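Local coordinates for beta sliding clamp (Bartonella birtlesii LL-WM9, PDB 6PTR), which probably forms a ring-shaped head-to-tail dimer around DNA that tethers DNA polymerases and other proteins to the template for processive synthesis, at residues C[36-41]-C[125-130]; C[206-211]-C[250-255]; C[290-295]-C[310-315]; C[328-333]-C[356-361]. All coordinates share one frame; numbering follows the deposited sequence.

Interaction 1 (C[36-41]-C[125-130]). With EDO (1,2-ethanediol), chain Q.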
loop_
_atom_site.group_PDB
_atom_site.type_symbol
_atom_site.label_atom_id
_atom_site.label_comp_id
_atom_site.label_asym_id
_atom_site.label_seq_id
_atom_site.Cartn_x
_atom_site.Cartn_y
_atom_site.Cartn_z
ATOM N N PRO C 36 10.894 -14.024 22.336
ATOM C CA PRO C 36 10.111 -14.992 21.544
ATOM C C PRO C 36 8.683 -15.208 22.011
ATOM O O PRO C 36 7.782 -15.251 21.164
ATOM C CB PRO C 36 10.940 -16.280 21.658
ATOM C CG PRO C 36 12.335 -15.795 21.842
ATOM C CD PRO C 36 12.234 -14.541 22.671
ATOM N N ILE C 37 8.436 -15.352 23.323
ATOM C CA ILE C 37 7.068 -15.609 23.779
ATOM C C ILE C 37 6.133 -14.456 23.403
ATOM O O ILE C 37 4.931 -14.666 23.175
ATOM C CB ILE C 37 7.042 -15.878 25.306
ATOM C CG1 ILE C 37 5.684 -16.444 25.727
ATOM C CG2 ILE C 37 7.353 -14.625 26.102
ATOM C CD1 ILE C 37 5.355 -17.762 25.065
ATOM N N LEU C 38 6.650 -13.228 23.338
ATOM C CA LEU C 38 5.773 -12.088 23.068
ATOM C C LEU C 38 5.334 -12.004 21.614
ATOM O O LEU C 38 4.462 -11.186 21.298
ATOM C CB LEU C 38 6.454 -10.775 23.476
ATOM C CG LEU C 38 6.695 -10.626 24.974
ATOM C CD1 LEU C 38 7.443 -9.335 25.248
ATOM C CD2 LEU C 38 5.372 -10.700 25.772
ATOM N N SER C 39 5.912 -12.811 20.731
ATOM C CA SER C 39 5.431 -12.913 19.361
ATOM C C SER C 39 4.287 -13.909 19.215
ATOM O O SER C 39 3.733 -14.043 18.123
ATOM C CB SER C 39 6.584 -13.287 18.427
ATOM O OG SER C 39 7.510 -12.219 18.368
ATOM N N ASN C 40 3.893 -14.564 20.289
ATOM C CA ASN C 40 2.920 -15.640 20.215
ATOM C C ASN C 40 1.558 -15.202 20.729
ATOM O O ASN C 40 1.444 -14.283 21.546
ATOM C CB ASN C 40 3.413 -16.845 21.012
ATOM C CG ASN C 40 4.501 -17.603 20.278
ATOM O OD1 ASN C 40 5.111 -17.085 19.331
ATOM N ND2 ASN C 40 4.748 -18.831 20.700
ATOM N N VAL C 41 0.508 -15.871 20.230
ATOM C CA VAL C 41 -0.826 -15.762 20.811
ATOM C C VAL C 41 -1.057 -16.986 21.684
ATOM O O VAL C 41 -0.711 -18.115 21.306
ATOM C CB VAL C 41 -1.920 -15.638 19.732
ATOM C CG1 VAL C 41 -1.826 -16.777 18.733
ATOM C CG2 VAL C 41 -3.313 -15.654 20.390
ATOM N N ASP C 125 5.009 -20.265 29.890
ATOM C CA ASP C 125 5.936 -19.198 29.539
ATOM C C ASP C 125 5.231 -17.871 29.309
ATOM O O ASP C 125 5.880 -16.822 29.359
ATOM C CB ASP C 125 6.714 -19.540 28.262
ATOM C CG ASP C 125 7.671 -20.708 28.429
ATOM O OD1 ASP C 125 7.938 -21.114 29.578
ATOM O OD2 ASP C 125 8.157 -21.215 27.387
ATOM N N PHE C 126 3.930 -17.898 29.037
ATOM C CA PHE C 126 3.218 -16.702 28.604
ATOM C C PHE C 126 2.950 -15.776 29.785
ATOM O O PHE C 126 2.687 -16.246 30.899
ATOM C CB PHE C 126 1.907 -17.082 27.928
ATOM C CG PHE C 126 1.346 -15.994 27.063
ATOM C CD1 PHE C 126 1.848 -15.807 25.794
ATOM C CD2 PHE C 126 0.364 -15.147 27.527
ATOM C CE1 PHE C 126 1.344 -14.797 24.979
ATOM C CE2 PHE C 126 -0.132 -14.128 26.706
ATOM C CZ PHE C 126 0.362 -13.967 25.449
ATOM N N PRO C 127 3.040 -14.461 29.581
ATOM C CA PRO C 127 2.747 -13.524 30.673
ATOM C C PRO C 127 1.307 -13.663 31.136
ATOM O O PRO C 127 0.371 -13.676 30.334
ATOM C CB PRO C 127 2.997 -12.145 30.040
ATOM C CG PRO C 127 3.951 -12.410 28.920
ATOM C CD PRO C 127 3.560 -13.778 28.386
ATOM N N GLU C 128 1.134 -13.774 32.439
ATOM C CA GLU C 128 -0.185 -13.708 33.040
ATOM C C GLU C 128 -0.101 -12.732 34.195
ATOM O O GLU C 128 0.875 -12.750 34.948
ATOM C CB GLU C 128 -0.664 -15.079 33.521
ATOM C CG GLU C 128 -2.040 -15.027 34.161
ATOM C CD GLU C 128 -2.721 -16.377 34.247
ATOM O OE1 GLU C 128 -2.060 -17.411 34.018
ATOM O OE2 GLU C 128 -3.935 -16.394 34.546
ATOM N N SER C 129 -1.095 -11.860 34.302
ATOM C CA SER C 129 -1.171 -10.881 35.376
ATOM C C SER C 129 -2.010 -11.409 36.535
ATOM O O SER C 129 -2.808 -12.337 36.387
ATOM C CB SER C 129 -1.780 -9.571 34.866
ATOM O OG SER C 129 -1.093 -9.090 33.729
ATOM N N LEU C 130 -1.835 -10.782 37.698
ATOM C CA LEU C 130 -2.798 -10.950 38.773
ATOM C C LEU C 130 -4.149 -10.370 38.350
ATOM O O LEU C 130 -4.230 -9.608 37.380
ATOM C CB LEU C 130 -2.308 -10.261 40.043
ATOM C CG LEU C 130 -1.117 -10.905 40.733
ATOM C CD1 LEU C 130 -0.683 -10.013 41.866
ATOM C CD2 LEU C 130 -1.486 -12.293 41.239
HETATM C C1 EDO Q . -1.338 -4.901 31.098
HETATM O O1 EDO Q . -0.120 -4.677 31.818
HETATM C C2 EDO Q . -1.566 -6.402 30.983
HETATM O O2 EDO Q . -2.398 -6.850 32.061
#
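Ile37, with Phe126 next, gives up the most area where the 3-10 turn 36-39 meets the chain running through 125-130. CG1 of Ile37 stands anti to the backbone N (chi1 -168°), which turns that branch onto the other backbone: Ile37 CG1 lies 3.7 Å from Asp125 O and 3.8 Å from Phe126 CA. Ile37 CD1 rests 3.9 Å from Asp125 CB, so the branched chain bridges an exposed acidic residue and a buried aromatic one. Phe126 also has its CG anti to the backbone N (chi1 -161°), and the ring crosses Ile37 obliquely, with Phe126 CD1 3.9 Å from Ile37 CG1. At the ring edge Phe126 CE1 comes within 3.5 Å of Asn40 O, a carbonyl near the ring plane, where the weakly positive ring hydrogens lie. This joins the start of strand 40-46 to the connection that leaves the N-terminal domain of the sliding clamp for strand 136-141 of the central one; Thr55 and Thr76 of the flanking strands also touch the ring. Pro127 lays its own CD over one face of the Phe126 ring, while Pro127 CG meets Leu38 CD2 at 3.9 Å, the two side chains crossing obliquely. Rigid and apolar, proline suits an extended chain lying against leucine. Ser129 OG shares a 3.1 Å hydrogen bond with O2 of a 1,2-ethanediol that Lys237 also binds, a molecule probably from the crystallisation liquor.

Interaction 2 (C[206-211]-C[250-255])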
loop_
_atom_site.group_PDB
_atom_site.type_symbol
_atom_site.label_atom_id
_atom_site.label_comp_id
_atom_site.label_asym_id
_atom_site.label_seq_id
_atom_site.Cartn_x
_atom_site.Cartn_y
_atom_site.Cartn_z
ATOM N N GLY C 206 -7.942 11.417 37.093
ATOM C CA GLY C 206 -7.576 11.776 35.730
ATOM C C GLY C 206 -6.402 10.916 35.302
ATOM O O GLY C 206 -5.372 10.868 35.987
ATOM N N VAL C 207 -6.551 10.227 34.167
ATOM C CA VAL C 207 -5.537 9.288 33.700
ATOM C C VAL C 207 -5.222 9.516 32.227
ATOM O O VAL C 207 -6.018 10.067 31.459
ATOM C CB VAL C 207 -5.964 7.818 33.915
ATOM C CG1 VAL C 207 -6.330 7.569 35.388
ATOM C CG2 VAL C 207 -7.138 7.464 32.998
ATOM N N ILE C 208 -4.045 9.052 31.830
ATOM C CA ILE C 208 -3.565 9.199 30.453
ATOM C C ILE C 208 -3.592 7.818 29.816
ATOM O O ILE C 208 -2.809 6.939 30.193
ATOM C CB ILE C 208 -2.160 9.802 30.400
ATOM C CG1 ILE C 208 -2.143 11.177 31.069
ATOM C CG2 ILE C 208 -1.675 9.911 28.931
ATOM C CD1 ILE C 208 -0.712 11.698 31.280
ATOM N N ILE C 209 -4.503 7.615 28.866
ATOM C CA ILE C 209 -4.594 6.329 28.177
ATOM C C ILE C 209 -3.556 6.301 27.064
ATOM O O ILE C 209 -3.561 7.201 26.212
ATOM C CB ILE C 209 -5.994 6.123 27.592
ATOM C CG1 ILE C 209 -7.051 6.342 28.669
ATOM C CG2 ILE C 209 -6.058 4.751 26.897
ATOM C CD1 ILE C 209 -8.481 6.526 28.100
ATOM N N PRO C 210 -2.656 5.317 27.021
ATOM C CA PRO C 210 -1.593 5.324 25.996
ATOM C C PRO C 210 -2.125 5.254 24.569
ATOM O O PRO C 210 -3.159 4.632 24.289
ATOM C CB PRO C 210 -0.765 4.073 26.327
ATOM C CG PRO C 210 -1.115 3.760 27.761
ATOM C CD PRO C 210 -2.532 4.182 27.949
ATOM N N ARG C 211 -1.388 5.920 23.677
ATOM C CA ARG C 211 -1.686 5.947 22.247
ATOM C C ARG C 211 -1.962 4.563 21.660
ATOM O O ARG C 211 -2.908 4.397 20.878
ATOM C CB ARG C 211 -0.512 6.616 21.519
ATOM C CG ARG C 211 -0.654 6.704 20.026
ATOM C CD ARG C 211 0.346 7.695 19.446
ATOM N NE ARG C 211 1.707 7.478 19.931
ATOM C CZ ARG C 211 2.588 6.683 19.337
ATOM N NH1 ARG C 211 3.808 6.550 19.837
ATOM N NH2 ARG C 211 2.247 6.015 18.242
ATOM N N LYS C 250 -1.689 -0.600 30.734
ATOM C CA LYS C 250 -1.067 0.326 31.670
ATOM C C LYS C 250 -1.499 1.741 31.317
ATOM O O LYS C 250 -1.907 2.031 30.195
ATOM C CB LYS C 250 0.454 0.205 31.626
ATOM C CG LYS C 250 0.939 -1.081 32.266
ATOM C CD LYS C 250 2.436 -1.280 32.134
ATOM C CE LYS C 250 2.803 -2.685 32.572
ATOM N NZ LYS C 250 4.239 -2.991 32.340
ATOM N N LEU C 251 -1.441 2.621 32.305
ATOM C CA LEU C 251 -1.662 4.040 32.074
ATOM C C LEU C 251 -0.305 4.714 31.982
ATOM O O LEU C 251 0.688 4.203 32.498
ATOM C CB LEU C 251 -2.503 4.651 33.199
ATOM C CG LEU C 251 -3.945 4.114 33.187
ATOM C CD1 LEU C 251 -4.674 4.422 34.491
ATOM C CD2 LEU C 251 -4.724 4.687 31.996
ATOM N N VAL C 252 -0.258 5.850 31.296
ATOM C CA VAL C 252 1.006 6.580 31.209
ATOM C C VAL C 252 1.334 7.167 32.571
ATOM O O VAL C 252 0.506 7.861 33.172
ATOM C CB VAL C 252 0.918 7.676 30.139
ATOM C CG1 VAL C 252 2.229 8.477 30.090
ATOM C CG2 VAL C 252 0.595 7.079 28.789
ATOM N N ASP C 253 2.554 6.921 33.048
ATOM C CA ASP C 253 2.991 7.353 34.377
ATOM C C ASP C 253 3.573 8.751 34.244
ATOM O O ASP C 253 4.784 8.937 34.110
ATOM C CB ASP C 253 4.003 6.368 34.959
ATOM C CG ASP C 253 4.442 6.741 36.362
ATOM O OD1 ASP C 253 3.927 7.735 36.908
ATOM O OD2 ASP C 253 5.305 6.031 36.921
ATOM N N GLY C 254 2.697 9.744 34.306
ATOM C CA GLY C 254 3.101 11.135 34.214
ATOM C C GLY C 254 1.915 12.019 34.524
ATOM O O GLY C 254 0.804 11.545 34.775
ATOM N N THR C 255 2.159 13.318 34.518
ATOM C CA THR C 255 1.111 14.297 34.786
ATOM C C THR C 255 0.811 15.072 33.505
ATOM O O THR C 255 1.713 15.682 32.929
ATOM C CB THR C 255 1.532 15.244 35.903
ATOM O OG1 THR C 255 1.778 14.477 37.090
ATOM C CG2 THR C 255 0.429 16.243 36.179
HETATM O O HOH W 1 -2.221 11.005 34.992
HETATM O O HOH W 2 -1.989 8.355 33.917
#
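Val252 and Ile208 meet at the tight centre of this contact, where edge strand 207-210 is crossed by the chain leaving strand 245-250. Val252 N donates to Ile208 O over 3.0 Å, nearly straight at 172° and in the carbonyl plane. Beside that bond the two beta-branched side chains cross obliquely, Ile208 CG2 touching Val252 CB at 3.6 Å; branching at CB puts carbon next to the backbone, where it can pack beside the hydrogen bond. Leu251 works on the other side of the bond. Its CG is anti to the carbonyl carbon (chi1 -68°), and the fork of the side chain fits round Val207, with Leu251 CD1 3.7 Å from Val207 CG1, while Ile238 of strand 237-242 also packs on Leu251. Pro210, at the N-cap position of helix 211-221, presses its ring on the backbone, Pro210 CG standing only 3.1 Å from Lys250 O. Toward Gly206 and Gly254 the pairing loosens and water takes over. One molecule accepts from Ile208 N and donates to Val252 O at 2.7 Å, and another donates to Gly254 O at 3.1 Å and only weakly to Gly206 O. Between these waters' partners the chain bends in an inverse gamma turn centred on Asp253. A single direct backbone bond extended by water is how the edge of one eight-stranded clamp sheet here meets the segment that leads from the other into the C-terminal domain.

Interaction 3 (C[290-295]-C[310-315])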
loop_
_atom_site.group_PDB
_atom_site.type_symbol
_atom_site.label_atom_id
_atom_site.label_comp_id
_atom_site.label_asym_id
_atom_site.label_seq_id
_atom_site.Cartn_x
_atom_site.Cartn_y
_atom_site.Cartn_z
ATOM N N ASN C 290 7.094 20.470 1.271
ATOM C CA ASN C 290 7.981 19.318 1.460
ATOM C C ASN C 290 8.448 19.308 2.916
ATOM O O ASN C 290 7.806 19.909 3.781
ATOM C CB ASN C 290 9.126 19.334 0.427
ATOM C CG ASN C 290 10.100 20.506 0.616
ATOM O OD1 ASN C 290 10.053 21.218 1.611
ATOM N ND2 ASN C 290 11.008 20.684 -0.349
ATOM N N ASP C 291 9.588 18.654 3.187
ATOM C CA ASP C 291 10.045 18.478 4.567
ATOM C C ASP C 291 10.408 19.786 5.267
ATOM O O ASP C 291 10.511 19.805 6.499
ATOM C CB ASP C 291 11.254 17.547 4.612
ATOM C CG ASP C 291 10.929 16.148 4.139
ATOM O OD1 ASP C 291 9.743 15.750 4.238
ATOM O OD2 ASP C 291 11.855 15.456 3.664
ATOM N N ARG C 292 10.607 20.877 4.530
ATOM C CA ARG C 292 10.956 22.138 5.186
ATOM C C ARG C 292 9.829 22.667 6.049
ATOM O O ARG C 292 10.077 23.417 6.998
ATOM C CB ARG C 292 11.324 23.202 4.152
ATOM C CG ARG C 292 12.605 22.920 3.403
ATOM C CD ARG C 292 12.843 23.995 2.364
ATOM N NE ARG C 292 14.071 23.805 1.608
ATOM C CZ ARG C 292 15.216 24.434 1.862
ATOM N NH1 ARG C 292 15.314 25.294 2.870
ATOM N NH2 ARG C 292 16.258 24.210 1.093
ATOM N N GLY C 293 8.597 22.333 5.714
ATOM C CA GLY C 293 7.439 22.856 6.408
ATOM C C GLY C 293 6.229 22.803 5.504
ATOM O O GLY C 293 6.329 22.593 4.293
ATOM N N ARG C 294 5.075 23.007 6.118
ATOM C CA ARG C 294 3.792 22.937 5.447
ATOM C C ARG C 294 2.995 24.187 5.728
ATOM O O ARG C 294 1.777 24.143 5.874
ATOM C CB ARG C 294 3.013 21.699 5.901
ATOM C CG ARG C 294 3.892 20.503 6.173
ATOM C CD ARG C 294 3.365 19.234 5.552
ATOM N NE ARG C 294 4.466 18.401 5.077
ATOM C CZ ARG C 294 4.692 18.107 3.800
ATOM N NH1 ARG C 294 5.728 17.345 3.471
ATOM N NH2 ARG C 294 3.876 18.555 2.855
ATOM N N ALA C 295 3.673 25.333 5.840
ATOM C CA ALA C 295 2.964 26.546 6.204
ATOM C C ALA C 295 2.057 26.979 5.059
ATOM O O ALA C 295 2.430 26.904 3.884
ATOM C CB ALA C 295 3.958 27.666 6.547
ATOM N N ASN C 310 4.533 28.969 -0.018
ATOM C CA ASN C 310 5.818 29.217 -0.668
ATOM C C ASN C 310 6.760 28.107 -0.241
ATOM O O ASN C 310 6.825 27.781 0.948
ATOM C CB ASN C 310 6.437 30.579 -0.293
ATOM C CG ASN C 310 5.650 31.772 -0.843
ATOM O OD1 ASN C 310 5.634 32.019 -2.051
ATOM N ND2 ASN C 310 5.008 32.523 0.049
ATOM N N ASN C 311 7.470 27.519 -1.197
ATOM C CA ASN C 311 8.462 26.483 -0.896
ATOM C C ASN C 311 9.682 26.766 -1.753
ATOM O O ASN C 311 9.586 26.797 -2.983
ATOM C CB ASN C 311 7.903 25.078 -1.158
ATOM C CG ASN C 311 8.965 23.955 -1.089
ATOM O OD1 ASN C 311 10.145 24.172 -0.850
ATOM N ND2 ASN C 311 8.512 22.720 -1.337
ATOM N N PRO C 312 10.847 26.996 -1.144
ATOM C CA PRO C 312 12.009 27.403 -1.943
ATOM C C PRO C 312 12.492 26.340 -2.898
ATOM O O PRO C 312 13.287 26.657 -3.791
ATOM C CB PRO C 312 13.078 27.701 -0.884
ATOM C CG PRO C 312 12.682 26.843 0.280
ATOM C CD PRO C 312 11.168 26.879 0.290
ATOM N N ASP C 313 12.072 25.087 -2.719
ATOM C CA ASP C 313 12.491 24.030 -3.611
ATOM C C ASP C 313 11.525 23.807 -4.764
ATOM O O ASP C 313 11.863 23.040 -5.672
ATOM C CB ASP C 313 12.663 22.717 -2.836
ATOM C CG ASP C 313 13.736 22.808 -1.769
ATOM O OD1 ASP C 313 14.754 23.505 -1.997
ATOM O OD2 ASP C 313 13.565 22.176 -0.706
ATOM N N SER C 314 10.350 24.450 -4.765
ATOM C CA SER C 314 9.372 24.172 -5.816
ATOM C C SER C 314 8.664 25.396 -6.383
ATOM O O SER C 314 8.294 25.369 -7.563
ATOM C CB SER C 314 8.309 23.188 -5.308
ATOM O OG SER C 314 7.575 23.736 -4.236
ATOM N N GLY C 315 8.434 26.442 -5.612
ATOM C CA GLY C 315 7.716 27.587 -6.148
ATOM C C GLY C 315 6.676 28.112 -5.184
ATOM O O GLY C 315 6.906 28.136 -3.971
HETATM O O HOH W 3 4.263 28.852 2.896
#
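A type I turn from Asn290 to Gly293, closed by Gly293 N to Asn290 O, faces a classic beta bulge in which Ser314 and Gly315 both lie opposite Asn311. The bulge belongs to the hairpin of strands 304-311 and 315-322 in the C-terminal domain of the clamp, and Asn311 O takes both Ser314 N and Gly315 N. Gly293 and Gly315 have backbone angles at which a CB would collide with the preceding carbonyl oxygen. Each segment also contains an Asx turn: Asn290 OD1 receives Arg292 N, and Asn311 OD1 receives Asp313 N at 2.8 Å. Asparagine suits both places because its short amide can bind its own backbone and still present an NH2 group. The Asn290 amide, in the crowded position between backbone N and carbonyl carbon (chi1 67°), spends that group across the contact, while Asn311 ND2 turns to Ile288 O. Asp313 OD2 is the shared acceptor. Asn290 ND2 donates to the anti lone pair of Asp313 OD2 over 3.0 Å, and Arg292 NE comes from above the carboxylate plane. These two donors should help keep the carboxylate ionised. Arg292 runs extended from CG to NE, long enough to cross the gap, and Pro312 CG, 3.5 Å from Arg292 CD, lies over one guanidinium face toward its rim. Gln119 of the second subunit binds Pro312 O, so this corner borders the dimer interface. In the salt bridge itself, Arg292 NE points its N-H within the guanidinium plane at Asp313 OD2, 2.9 Å away and at 164°.

Interaction 4 (C[328-333]-C[356-361])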
loop_
_atom_site.group_PDB
_atom_site.type_symbol
_atom_site.label_atom_id
_atom_site.label_comp_id
_atom_site.label_asym_id
_atom_site.label_seq_id
_atom_site.Cartn_x
_atom_site.Cartn_y
_atom_site.Cartn_z
ATOM N N GLU C 328 -11.090 43.160 11.633
ATOM C CA GLU C 328 -9.858 43.754 11.139
ATOM C C GLU C 328 -9.114 42.742 10.269
ATOM O O GLU C 328 -8.990 41.574 10.664
ATOM C CB GLU C 328 -9.001 44.181 12.334
ATOM C CG GLU C 328 -7.691 44.878 12.007
ATOM C CD GLU C 328 -6.844 45.112 13.254
ATOM O OE1 GLU C 328 -7.354 44.876 14.373
ATOM O OE2 GLU C 328 -5.673 45.527 13.114
ATOM N N PRO C 329 -8.636 43.132 9.085
ATOM C CA PRO C 329 -7.895 42.180 8.242
ATOM C C PRO C 329 -6.752 41.526 9.013
ATOM O O PRO C 329 -6.163 42.119 9.914
ATOM C CB PRO C 329 -7.382 43.051 7.093
ATOM C CG PRO C 329 -8.420 44.182 7.007
ATOM C CD PRO C 329 -8.811 44.445 8.437
ATOM N N LEU C 330 -6.454 40.280 8.667
ATOM C CA LEU C 330 -5.462 39.522 9.413
ATOM C C LEU C 330 -4.715 38.614 8.457
ATOM O O LEU C 330 -5.328 37.979 7.598
ATOM C CB LEU C 330 -6.121 38.696 10.522
ATOM C CG LEU C 330 -5.275 37.710 11.328
ATOM C CD1 LEU C 330 -4.185 38.425 12.111
ATOM C CD2 LEU C 330 -6.166 36.929 12.275
ATOM N N GLU C 331 -3.395 38.546 8.625
ATOM C CA GLU C 331 -2.564 37.549 7.962
ATOM C C GLU C 331 -2.061 36.585 9.026
ATOM O O GLU C 331 -1.431 37.011 10.007
ATOM C CB GLU C 331 -1.388 38.201 7.231
ATOM C CG GLU C 331 -1.782 39.095 6.080
ATOM C CD GLU C 331 -0.592 39.422 5.176
ATOM O OE1 GLU C 331 0.212 40.294 5.546
ATOM O OE2 GLU C 331 -0.455 38.784 4.109
ATOM N N ILE C 332 -2.360 35.307 8.853
ATOM C CA ILE C 332 -2.037 34.299 9.852
ATOM C C ILE C 332 -1.685 33.010 9.136
ATOM O O ILE C 332 -2.307 32.645 8.128
ATOM C CB ILE C 332 -3.212 34.116 10.847
ATOM C CG1 ILE C 332 -2.829 33.160 11.986
ATOM C CG2 ILE C 332 -4.463 33.624 10.122
ATOM C CD1 ILE C 332 -3.845 33.233 13.182
ATOM N N GLY C 333 -0.673 32.319 9.647
ATOM C CA GLY C 333 -0.184 31.099 9.037
ATOM C C GLY C 333 -0.540 29.904 9.898
ATOM O O GLY C 333 -0.598 30.005 11.121
ATOM N N SER C 356 -7.399 35.492 17.120
ATOM C CA SER C 356 -6.943 36.698 17.787
ATOM C C SER C 356 -5.914 37.349 16.867
ATOM O O SER C 356 -6.261 37.859 15.797
ATOM C CB SER C 356 -6.358 36.355 19.160
ATOM O OG SER C 356 -6.180 37.516 19.934
ATOM N N ASP C 357 -4.649 37.293 17.246
ATOM C CA ASP C 357 -3.580 37.837 16.424
ATOM C C ASP C 357 -2.830 36.699 15.732
ATOM O O ASP C 357 -3.162 35.517 15.858
ATOM C CB ASP C 357 -2.632 38.689 17.270
ATOM C CG ASP C 357 -2.051 37.915 18.436
ATOM O OD1 ASP C 357 -1.224 37.009 18.199
ATOM O OD2 ASP C 357 -2.431 38.193 19.596
ATOM N N ALA C 358 -1.778 37.065 14.999
ATOM C CA ALA C 358 -1.140 36.097 14.122
ATOM C C ALA C 358 -0.320 35.045 14.860
ATOM O O ALA C 358 0.057 34.044 14.246
ATOM C CB ALA C 358 -0.245 36.839 13.124
ATOM N N VAL C 359 -0.005 35.241 16.136
ATOM C CA VAL C 359 0.751 34.202 16.823
ATOM C C VAL C 359 -0.002 33.647 18.028
ATOM O O VAL C 359 0.601 33.039 18.907
ATOM C CB VAL C 359 2.157 34.692 17.217
ATOM C CG1 VAL C 359 2.972 34.964 15.944
ATOM C CG2 VAL C 359 2.077 35.930 18.099
ATOM N N ALA C 360 -1.332 33.842 18.070
ATOM C CA ALA C 360 -2.146 33.335 19.166
ATOM C C ALA C 360 -2.952 32.125 18.719
ATOM O O ALA C 360 -3.332 32.034 17.550
ATOM C CB ALA C 360 -3.103 34.419 19.671
ATOM N N PRO C 361 -3.228 31.187 19.630
ATOM C CA PRO C 361 -3.969 29.976 19.243
ATOM C C PRO C 361 -5.328 30.305 18.652
ATOM O O PRO C 361 -6.001 31.244 19.079
ATOM C CB PRO C 361 -4.128 29.213 20.571
ATOM C CG PRO C 361 -3.108 29.739 21.468
ATOM C CD PRO C 361 -2.808 31.157 21.040
HETATM O O HOH W 4 1.045 33.531 11.759
#
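Leu330 CG (chi1 173°) and Ile332 CG1 (-174°) both stand anti to the backbone N, and so the two side chains reach from alternate positions of strand 330-335 toward the same turn. That turn is type I, running from Asp357 to Ala360 between strands 350-355 and 362-366, and it brings the eight-stranded sheet shared with the central domain up to edge strand 330-335 of the four-stranded sheet of the C-terminal clamp domain. Asp357 shapes it: Asp357 OD1 offers its anti lone pair to Val359 N at 3.0 Å, making an Asx turn, and Ala360 N closes the turn only weakly on Asp357 O. A short carboxylate is apt at the head of such a turn because it can fold back onto the N-H two residues on. Against this frame the strand places hydrocarbon on backbone. Leu330 CD2 lies 3.6 Å from Ser356 O, and its other methyl, CD1, approaches Ala358 N. Ile332, continuing through an extended chi2, sets Ile332 CD1 3.6 Å from Asp357 O, while Ile332 CG1 passes alongside Ala358 O at 3.8 Å. Alanine fits between the two because its single methyl lets the strand come close: Ala358 CB is 3.3 Å from Glu331 O. The side chain of Glu331 turns from the contact to a salt bridge with Lys297. Val359 in the turn and Pro361 just after it pack on the bound peptide, griselimycin, so this connection forms part of its binding surface. At the far end a water joins the backbones, accepting from Gly333 N at 3.0 Å and donating to Ala358 O at 2.7 Å.

Overall arrangement
From the N terminus the four contacts follow in series, each closing its loop before the next opens, so none nests or crosses. Interaction 1 ties the start of strand 40-46 to the exit of the N-terminal domain, closing a loop of 83 residues. Interaction 2 closes one of 38 in the central domain, beside the passage to the C-terminal domain; its centre is about 23 Å from that of interaction 1. Interactions 3 and 4 share the C-terminal domain and reach the same four-stranded sheet, their centres about 21 Å apart: 290-295 with 310-315 borders the second subunit, whereas 328-333 with 356-361 lies beside the bound peptide.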